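Local coordinates for protein PfkB (Polaromonas sp. JS666, PDB 4DU5) that is a PfkB-family carbohydrate kinase that probably transfers phosphate from ATP to a sugar or a related small molecule, at residues A[191-196]-A[206-211]; A[210-215]-A[239-244]; A[217-222]-A[286-291]. All coordinates share one frame; numbering follows the deposited sequence.

Interaction 1. Residues A[191-196]-A[206-211]; sequences PNLRPT and DAINDL
The puckered pyrrolidine ring of Pro191 meets Ile208 through a single corner, CB, which stands 3.7 Å from Ile208 CG2. The neighbouring ring corner is turned to another part of the chain, with Pro191 CG 3.8 Å from Pro220 CB. The flat group of the contact is the peptide between Asn192 and Leu193: its oxygen, Asn192 O, has Ile208 CD1 as a loose neighbour at 4.2 Å. No hydrogen bond crosses between the two segments.

Within 206-211, Ile208 alone touches 191-196, and each of its branches has its own neighbour. With chi1 at -76°, CG2 lies anti to the backbone N and reaches Pro191, while CG1 lies beside that N and leads CD1 toward the Asn192 carbonyl. The same CG1 is approached more loosely by Leu193, whose CD2 comes to 4.4 Å from Ile208 CG1. The CB of Leu193 is not aimed at the helix, and the branch end does the reaching.

The evidence is therefore of dispersion contact alone, with 118 Å² buried in total. The helix carrying Ile208 is held by its own backbone: Ala207 O accepts from both Asp210 N and Leu211 N, each at 2.8 Å. Around the contact, Leu228 of helix 222-229 covers both Pro191 and Ile208, and Phe189 of the preceding strand also touches Ile208. Leu193 rests on Glu224 and Phe227 of the same helix 222-229.

Loop 191-196 leaves strand 186-190, and helix 201-212 then leads to the adjacent parallel strand 217-218. The contact thus folds the connecting loop against the helix of a beta-alpha-beta crossover, the repeating element of the alpha/beta fold of PfkB-family kinases.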
loop_
_atom_site.group_PDB
_atom_site.type_symbol
_atom_site.label_atom_id
_atom_site.label_comp_id
_atom_site.label_asym_id
_atom_site.label_seq_id
_atom_site.Cartn_x
_atom_site.Cartn_y
_atom_site.Cartn_z
ATOM N N PRO A 191 -0.472 7.299 -27.626
ATOM C CA PRO A 191 -0.212 8.526 -26.856
ATOM C C PRO A 191 -1.194 8.769 -25.717
ATOM O O PRO A 191 -1.946 9.749 -25.746
ATOM C CB PRO A 191 -0.362 9.632 -27.897
ATOM C CG PRO A 191 -1.229 9.079 -28.933
ATOM C CD PRO A 191 -1.041 7.598 -28.958
ATOM N N ASN A 192 -1.196 7.890 -24.725
ATOM C CA ASN A 192 -2.044 8.063 -23.548
ATOM C C ASN A 192 -1.684 9.313 -22.778
ATOM O O ASN A 192 -0.504 9.630 -22.636
ATOM C CB ASN A 192 -1.824 6.891 -22.619
ATOM C CG ASN A 192 -2.668 5.722 -22.973
ATOM O OD1 ASN A 192 -3.905 5.808 -22.956
ATOM N ND2 ASN A 192 -2.028 4.607 -23.290
ATOM N N LEU A 193 -2.677 10.016 -22.251
ATOM C CA LEU A 193 -2.390 11.190 -21.432
ATOM C C LEU A 193 -2.716 10.919 -19.987
ATOM O O LEU A 193 -3.872 10.680 -19.641
ATOM C CB LEU A 193 -3.206 12.389 -21.899
ATOM C CG LEU A 193 -3.055 12.874 -23.319
ATOM C CD1 LEU A 193 -3.557 14.290 -23.342
ATOM C CD2 LEU A 193 -1.599 12.794 -23.740
ATOM N N ARG A 194 -1.705 10.948 -19.138
ATOM C CA ARG A 194 -1.957 10.897 -17.712
ATOM C C ARG A 194 -1.272 12.119 -17.111
ATOM O O ARG A 194 -0.040 12.138 -16.951
ATOM C CB ARG A 194 -1.433 9.602 -17.106
ATOM C CG ARG A 194 -1.854 8.334 -17.856
ATOM C CD ARG A 194 -2.990 7.618 -17.179
ATOM N NE ARG A 194 -3.838 7.003 -18.183
ATOM C CZ ARG A 194 -3.869 5.704 -18.456
ATOM N NH1 ARG A 194 -3.092 4.843 -17.788
ATOM N NH2 ARG A 194 -4.692 5.262 -19.402
ATOM N N PRO A 195 -2.065 13.162 -16.794
ATOM C CA PRO A 195 -1.491 14.443 -16.378
ATOM C C PRO A 195 -0.839 14.374 -14.978
ATOM O O PRO A 195 0.274 14.900 -14.785
ATOM C CB PRO A 195 -2.694 15.404 -16.403
ATOM C CG PRO A 195 -3.923 14.548 -16.757
ATOM C CD PRO A 195 -3.524 13.119 -16.579
ATOM N N THR A 196 -1.512 13.725 -14.028
ATOM C CA THR A 196 -0.960 13.490 -12.700
ATOM C C THR A 196 0.489 13.006 -12.775
ATOM O O THR A 196 1.290 13.272 -11.889
ATOM C CB THR A 196 -1.763 12.419 -11.920
ATOM O OG1 THR A 196 -1.309 11.105 -12.296
ATOM C CG2 THR A 196 -3.307 12.571 -12.144
ATOM N N ASP A 206 5.115 18.060 -25.123
ATOM C CA ASP A 206 6.402 17.988 -25.805
ATOM C C ASP A 206 6.933 16.574 -25.837
ATOM O O ASP A 206 7.378 16.099 -26.888
ATOM C CB ASP A 206 7.428 18.961 -25.205
ATOM C CG ASP A 206 7.212 20.398 -25.692
ATOM O OD1 ASP A 206 6.226 21.027 -25.239
ATOM O OD2 ASP A 206 8.016 20.894 -26.528
ATOM N N ALA A 207 6.862 15.895 -24.699
ATOM C CA ALA A 207 7.413 14.552 -24.593
ATOM C C ALA A 207 6.621 13.505 -25.401
ATOM O O ALA A 207 7.196 12.792 -26.234
ATOM C CB ALA A 207 7.531 14.139 -23.130
ATOM N N ILE A 208 5.314 13.408 -25.148
ATOM C CA ILE A 208 4.475 12.478 -25.881
ATOM C C ILE A 208 4.701 12.690 -27.381
ATOM O O ILE A 208 5.045 11.739 -28.087
ATOM C CB ILE A 208 2.999 12.615 -25.478
ATOM C CG1 ILE A 208 2.732 11.969 -24.117
ATOM C CG2 ILE A 208 2.083 12.052 -26.526
ATOM C CD1 ILE A 208 3.365 10.641 -23.922
ATOM N N ASN A 209 4.585 13.934 -27.855
ATOM C CA ASN A 209 4.887 14.236 -29.271
ATOM C C ASN A 209 6.308 13.980 -29.752
ATOM O O ASN A 209 6.537 13.889 -30.944
ATOM C CB ASN A 209 4.517 15.667 -29.657
ATOM C CG ASN A 209 3.017 15.900 -29.755
ATOM O OD1 ASN A 209 2.226 14.979 -29.902
ATOM N ND2 ASN A 209 2.626 17.162 -29.674
ATOM N N ASP A 210 7.271 13.885 -28.849
ATOM C CA ASP A 210 8.649 13.641 -29.270
ATOM C C ASP A 210 8.828 12.141 -29.394
ATOM O O ASP A 210 9.573 11.649 -30.240
ATOM C CB ASP A 210 9.663 14.281 -28.290
ATOM C CG ASP A 210 11.113 13.767 -28.496
ATOM O OD1 ASP A 210 11.776 14.207 -29.477
ATOM O OD2 ASP A 210 11.573 12.911 -27.672
ATOM N N LEU A 211 8.134 11.416 -28.530
ATOM C CA LEU A 211 8.059 9.974 -28.652
ATOM C C LEU A 211 7.405 9.579 -29.999
ATOM O O LEU A 211 7.760 8.571 -30.614
ATOM C CB LEU A 211 7.294 9.388 -27.463
ATOM C CG LEU A 211 7.992 9.415 -26.107
ATOM C CD1 LEU A 211 6.990 9.493 -24.948
ATOM C CD2 LEU A 211 8.902 8.222 -25.947
#

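Interaction 2. Residues A[210-215]-A[239-244]; sequences DLATRA and RFYRQL
Ala212 approaches the Tyr241 ring at its edge and near its plane, so that its methyl faces the ring rim rather than a face. Ala212 CB is 3.6 Å from Tyr241 CD1 and equally far from CE1, which centres it on that bond. With chi1 at -65°, Tyr241 CG sits beside the backbone N, and the ring extends along the end of helix 201-212. One ring face is taken by the adjacent Phe240, whose CD1 lies 3.6 Å above the plane over the ring centre.

Leu244 comes from another direction. Its CB points at the 210-215 segment, and its CD1 reaches to 4.2 Å from Ala212 CB, while its other methyl, CD2, stands 4.2 Å from Thr213 OG1.

Arg214 turns away from Tyr241 and Leu244. Its NH1 donates to Asp210 OD2 at 2.8 Å, from 54° out of the carboxylate plane and with a bent 135° N-H...O angle; NE is salt-bridged to Asp178. Between the residues of 210-215 and 239-244 themselves, cohesion is apolar, resting on shape and dispersion; just beside them, the Tyr241 hydroxyl bonds to Asn209 OD1, adding a polar tie at the edge of the patch.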
loop_
_atom_site.group_PDB
_atom_site.type_symbol
_atom_site.label_atom_id
_atom_site.label_comp_id
_atom_site.label_asym_id
_atom_site.label_seq_id
_atom_site.Cartn_x
_atom_site.Cartn_y
_atom_site.Cartn_z
ATOM N N ASP A 210 7.271 13.885 -28.849
ATOM C CA ASP A 210 8.649 13.641 -29.270
ATOM C C ASP A 210 8.828 12.141 -29.394
ATOM O O ASP A 210 9.573 11.649 -30.240
ATOM C CB ASP A 210 9.663 14.281 -28.290
ATOM C CG ASP A 210 11.113 13.767 -28.496
ATOM O OD1 ASP A 210 11.776 14.207 -29.477
ATOM O OD2 ASP A 210 11.573 12.911 -27.672
ATOM N N LEU A 211 8.134 11.416 -28.530
ATOM C CA LEU A 211 8.059 9.974 -28.652
ATOM C C LEU A 211 7.405 9.579 -29.999
ATOM O O LEU A 211 7.760 8.571 -30.614
ATOM C CB LEU A 211 7.294 9.388 -27.463
ATOM C CG LEU A 211 7.992 9.415 -26.107
ATOM C CD1 LEU A 211 6.990 9.493 -24.948
ATOM C CD2 LEU A 211 8.902 8.222 -25.947
ATOM N N ALA A 212 6.465 10.402 -30.459
ATOM C CA ALA A 212 5.749 10.127 -31.697
ATOM C C ALA A 212 6.725 10.049 -32.844
ATOM O O ALA A 212 6.515 9.301 -33.785
ATOM C CB ALA A 212 4.694 11.187 -31.955
ATOM N N THR A 213 7.793 10.835 -32.744
ATOM C CA THR A 213 8.999 10.759 -33.599
ATOM C C THR A 213 9.637 9.362 -33.762
ATOM O O THR A 213 10.509 9.180 -34.585
ATOM C CB THR A 213 10.065 11.793 -33.049
ATOM O OG1 THR A 213 9.720 13.134 -33.459
ATOM C CG2 THR A 213 11.518 11.455 -33.448
ATOM N N ARG A 214 9.195 8.359 -33.022
ATOM C CA ARG A 214 9.926 7.090 -33.008
ATOM C C ARG A 214 9.029 5.871 -33.303
ATOM O O ARG A 214 9.454 4.702 -33.208
ATOM C CB ARG A 214 10.660 6.921 -31.661
ATOM C CG ARG A 214 11.831 7.864 -31.439
ATOM C CD ARG A 214 12.254 8.006 -29.938
ATOM N NE ARG A 214 13.457 8.846 -29.797
ATOM C CZ ARG A 214 13.441 10.156 -29.534
ATOM N NH1 ARG A 214 12.288 10.786 -29.331
ATOM N NH2 ARG A 214 14.577 10.845 -29.461
ATOM N N ALA A 215 7.778 6.136 -33.661
ATOM C CA ALA A 215 6.841 5.044 -33.940
ATOM C C ALA A 215 6.536 4.925 -35.427
ATOM O O ALA A 215 6.535 5.915 -36.155
ATOM C CB ALA A 215 5.571 5.246 -33.168
ATOM N N ARG A 239 -2.471 13.849 -40.072
ATOM C CA ARG A 239 -1.345 14.401 -40.844
ATOM C C ARG A 239 -0.223 15.015 -39.967
ATOM O O ARG A 239 0.941 15.067 -40.392
ATOM C CB ARG A 239 -1.757 15.287 -42.061
ATOM C CG ARG A 239 -3.060 16.071 -41.976
ATOM C CD ARG A 239 -3.078 17.213 -42.987
ATOM N NE ARG A 239 -1.897 18.077 -42.803
ATOM C CZ ARG A 239 -1.740 19.027 -41.862
ATOM N NH1 ARG A 239 -2.708 19.303 -40.975
ATOM N NH2 ARG A 239 -0.598 19.719 -41.809
ATOM N N PHE A 240 -0.568 15.409 -38.742
ATOM C CA PHE A 240 0.407 15.849 -37.759
ATOM C C PHE A 240 1.428 14.754 -37.432
ATOM O O PHE A 240 2.623 15.027 -37.295
ATOM C CB PHE A 240 -0.315 16.276 -36.475
ATOM C CG PHE A 240 0.594 16.824 -35.427
ATOM C CD1 PHE A 240 1.284 15.969 -34.567
ATOM C CD2 PHE A 240 0.775 18.194 -35.303
ATOM C CE1 PHE A 240 2.155 16.478 -33.597
ATOM C CE2 PHE A 240 1.626 18.716 -34.342
ATOM C CZ PHE A 240 2.327 17.860 -33.484
ATOM N N TYR A 241 0.959 13.517 -37.291
ATOM C CA TYR A 241 1.856 12.417 -36.961
ATOM C C TYR A 241 2.455 11.749 -38.169
ATOM O O TYR A 241 3.467 11.054 -38.055
ATOM C CB TYR A 241 1.174 11.398 -36.060
ATOM C CG TYR A 241 0.832 11.987 -34.736
ATOM C CD1 TYR A 241 1.816 12.217 -33.783
ATOM C CD2 TYR A 241 -0.467 12.358 -34.444
ATOM C CE1 TYR A 241 1.515 12.791 -32.570
ATOM C CE2 TYR A 241 -0.788 12.912 -33.220
ATOM C CZ TYR A 241 0.216 13.132 -32.296
ATOM O OH TYR A 241 -0.106 13.694 -31.093
ATOM N N ARG A 242 1.838 11.953 -39.327
ATOM C CA ARG A 242 2.449 11.511 -40.580
ATOM C C ARG A 242 3.653 12.379 -40.821
ATOM O O ARG A 242 4.700 11.895 -41.242
ATOM C CB ARG A 242 1.496 11.644 -41.775
ATOM C CG ARG A 242 0.234 10.796 -41.715
ATOM C CD ARG A 242 0.519 9.285 -41.685
ATOM N NE ARG A 242 1.523 8.821 -42.640
ATOM C CZ ARG A 242 1.306 8.619 -43.932
ATOM N NH1 ARG A 242 0.113 8.864 -44.453
ATOM N NH2 ARG A 242 2.289 8.189 -44.703
ATOM N N GLN A 243 3.505 13.669 -40.547
ATOM C CA GLN A 243 4.594 14.602 -40.822
ATOM C C GLN A 243 5.782 14.384 -39.907
ATOM O O GLN A 243 6.917 14.510 -40.361
ATOM C CB GLN A 243 4.124 16.063 -40.829
ATOM C CG GLN A 243 3.832 16.547 -42.241
ATOM C CD GLN A 243 2.477 17.239 -42.358
ATOM O OE1 GLN A 243 2.149 18.155 -41.581
ATOM N NE2 GLN A 243 1.675 16.804 -43.338
ATOM N N LEU A 244 5.514 14.041 -38.644
ATOM C CA LEU A 244 6.564 13.632 -37.709
ATOM C C LEU A 244 7.155 12.260 -38.028
ATOM O O LEU A 244 8.029 11.782 -37.303
ATOM C CB LEU A 244 6.054 13.622 -36.282
ATOM C CG LEU A 244 5.939 14.959 -35.544
ATOM C CD1 LEU A 244 5.505 14.665 -34.098
ATOM C CD2 LEU A 244 7.238 15.788 -35.573
#

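Interaction 3. Residues A[217-222]-A[286-291]; sequences WVLPGM and GFAVGV
Ala288 and Val291, which receive Leu219, stand on a helical turn whose shortest polar bond is Gly290 N to Gly286 O, 2.8 Å. Val291 N repeats the pattern by donating to Phe287 O at 3.0 Å. No hydrogen bond runs between the segments themselves.

The contact is made by the forked end of Leu219, which lies across the helix face with one methyl against each of two residues. One prong, CD2, lies 3.8 Å from Ala288 CB, and the other, CD1, is 4.2 Å from Val291 CG2. Both the Leu219 and Val291 CB atoms point across the contact, whereas that of Ala288 is directed along its flank. All three residues are buried. Phe287 flanks the site and packs on Val250 and Lys252, while Trp217, two residues before Leu219, stacks its ring with His155.

Leu219 lies just past the end of strand 217-218, still hydrogen-bonded through its backbone to Phe189 of the neighbouring strand. Through it helix 283-296 packs against the parallel part of the large sheet, as in the alpha/beta fold of PfkB-family kinases; the N-terminal turn of this helix carries the GAGD signature, which in relatives holds the catalytic aspartate and anion hole.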
loop_
_atom_site.group_PDB
_atom_site.type_symbol
_atom_site.label_atom_id
_atom_site.label_comp_id
_atom_site.label_asym_id
_atom_site.label_seq_id
_atom_site.Cartn_x
_atom_site.Cartn_y
_atom_site.Cartn_z
ATOM N N TRP A 217 3.496 3.232 -36.111
ATOM C CA TRP A 217 2.025 3.332 -36.003
ATOM C C TRP A 217 1.605 4.128 -34.776
ATOM O O TRP A 217 1.923 3.765 -33.649
ATOM C CB TRP A 217 1.326 1.954 -35.962
ATOM C CG TRP A 217 1.933 0.881 -36.810
ATOM C CD1 TRP A 217 2.543 1.041 -38.006
ATOM C CD2 TRP A 217 1.942 -0.519 -36.539
ATOM N NE1 TRP A 217 2.963 -0.172 -38.493
ATOM C CE2 TRP A 217 2.608 -1.147 -37.607
ATOM C CE3 TRP A 217 1.459 -1.306 -35.488
ATOM C CZ2 TRP A 217 2.798 -2.514 -37.673
ATOM C CZ3 TRP A 217 1.670 -2.684 -35.537
ATOM C CH2 TRP A 217 2.319 -3.273 -36.634
ATOM N N VAL A 218 0.869 5.207 -34.993
ATOM C CA VAL A 218 0.430 6.036 -33.892
ATOM C C VAL A 218 -1.063 5.849 -33.698
ATOM O O VAL A 218 -1.813 5.886 -34.662
ATOM C CB VAL A 218 0.868 7.485 -34.120
ATOM C CG1 VAL A 218 0.587 8.357 -32.895
ATOM C CG2 VAL A 218 2.369 7.491 -34.401
ATOM N N LEU A 219 -1.483 5.617 -32.459
ATOM C CA LEU A 219 -2.865 5.245 -32.151
ATOM C C LEU A 219 -3.659 6.236 -31.290
ATOM O O LEU A 219 -4.156 5.869 -30.238
ATOM C CB LEU A 219 -2.858 3.893 -31.456
ATOM C CG LEU A 219 -3.034 2.629 -32.260
ATOM C CD1 LEU A 219 -2.650 2.744 -33.714
ATOM C CD2 LEU A 219 -2.180 1.639 -31.583
ATOM N N PRO A 220 -3.799 7.484 -31.731
ATOM C CA PRO A 220 -4.455 8.465 -30.852
ATOM C C PRO A 220 -5.966 8.459 -30.853
ATOM O O PRO A 220 -6.606 8.077 -31.839
ATOM C CB PRO A 220 -4.004 9.795 -31.425
ATOM C CG PRO A 220 -3.797 9.485 -32.886
ATOM C CD PRO A 220 -3.220 8.108 -32.927
ATOM N N GLY A 221 -6.519 8.902 -29.734
ATOM C CA GLY A 221 -7.926 9.258 -29.624
ATOM C C GLY A 221 -8.056 10.715 -30.011
ATOM O O GLY A 221 -7.145 11.505 -29.758
HETATM N N MSE A 222 -9.172 11.043 -30.666
HETATM C CA MSE A 222 -9.550 12.405 -31.069
HETATM C C MSE A 222 -9.282 13.454 -30.001
HETATM O O MSE A 222 -8.668 14.466 -30.302
HETATM C CB MSE A 222 -11.048 12.456 -31.373
HETATM C CG MSE A 222 -11.453 12.999 -32.741
HETATM SE SE MSE A 222 -10.184 14.137 -33.697
HETATM C CE MSE A 222 -10.446 15.830 -32.696
ATOM N N GLY A 286 -8.478 -2.056 -25.721
ATOM C CA GLY A 286 -9.002 -3.041 -26.620
ATOM C C GLY A 286 -8.653 -2.648 -28.028
ATOM O O GLY A 286 -8.170 -3.462 -28.850
ATOM N N PHE A 287 -8.877 -1.377 -28.315
ATOM C CA PHE A 287 -8.598 -0.914 -29.630
ATOM C C PHE A 287 -7.198 -1.354 -30.041
ATOM O O PHE A 287 -7.083 -2.089 -31.002
ATOM C CB PHE A 287 -8.836 0.583 -29.795
ATOM C CG PHE A 287 -8.868 1.002 -31.214
ATOM C CD1 PHE A 287 -10.046 0.906 -31.950
ATOM C CD2 PHE A 287 -7.705 1.440 -31.847
ATOM C CE1 PHE A 287 -10.081 1.270 -33.283
ATOM C CE2 PHE A 287 -7.720 1.817 -33.198
ATOM C CZ PHE A 287 -8.905 1.725 -33.922
ATOM N N ALA A 288 -6.154 -0.996 -29.298
ATOM C CA ALA A 288 -4.773 -1.322 -29.742
ATOM C C ALA A 288 -4.483 -2.800 -29.807
ATOM O O ALA A 288 -3.725 -3.229 -30.687
ATOM C CB ALA A 288 -3.700 -0.623 -28.921
ATOM N N VAL A 289 -5.057 -3.582 -28.892
ATOM C CA VAL A 289 -4.912 -5.045 -29.003
ATOM C C VAL A 289 -5.494 -5.522 -30.334
ATOM O O VAL A 289 -4.904 -6.319 -31.023
ATOM C CB VAL A 289 -5.569 -5.799 -27.853
ATOM C CG1 VAL A 289 -5.374 -7.291 -28.039
ATOM C CG2 VAL A 289 -4.945 -5.384 -26.510
ATOM N N GLY A 290 -6.638 -4.974 -30.710
ATOM C CA GLY A 290 -7.228 -5.281 -32.011
ATOM C C GLY A 290 -6.373 -4.918 -33.211
ATOM O O GLY A 290 -6.139 -5.770 -34.091
ATOM N N VAL A 291 -5.875 -3.675 -33.266
ATOM C CA VAL A 291 -5.222 -3.271 -34.504
ATOM C C VAL A 291 -3.826 -3.784 -34.602
ATOM O O VAL A 291 -3.364 -4.065 -35.708
ATOM C CB VAL A 291 -5.379 -1.752 -34.868
ATOM C CG1 VAL A 291 -6.228 -1.076 -33.839
ATOM C CG2 VAL A 291 -4.040 -1.040 -35.044
#

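From the N terminus, interaction 1 comes first: it closes the short connection after strand 186-190, with nine residues between its segments. Interaction 2 opens where interaction 1 ends, since Asp210 and Leu211 belong to both. Interaction 3 opens at 217-222, inside the span of interaction 2, and closes beyond it at 286-291, so these two cross. Leu219 points to helix 283-296, whereas the preceding Val218 points to helix 234-243, with Val218 CG1 4.1 Å from Tyr241 CG. Interaction 1 ties a loop to its helix, interaction 2 joins the ends of helices 201-212 and 234-243, and interaction 3 joins the end of a central strand to helix 283-296.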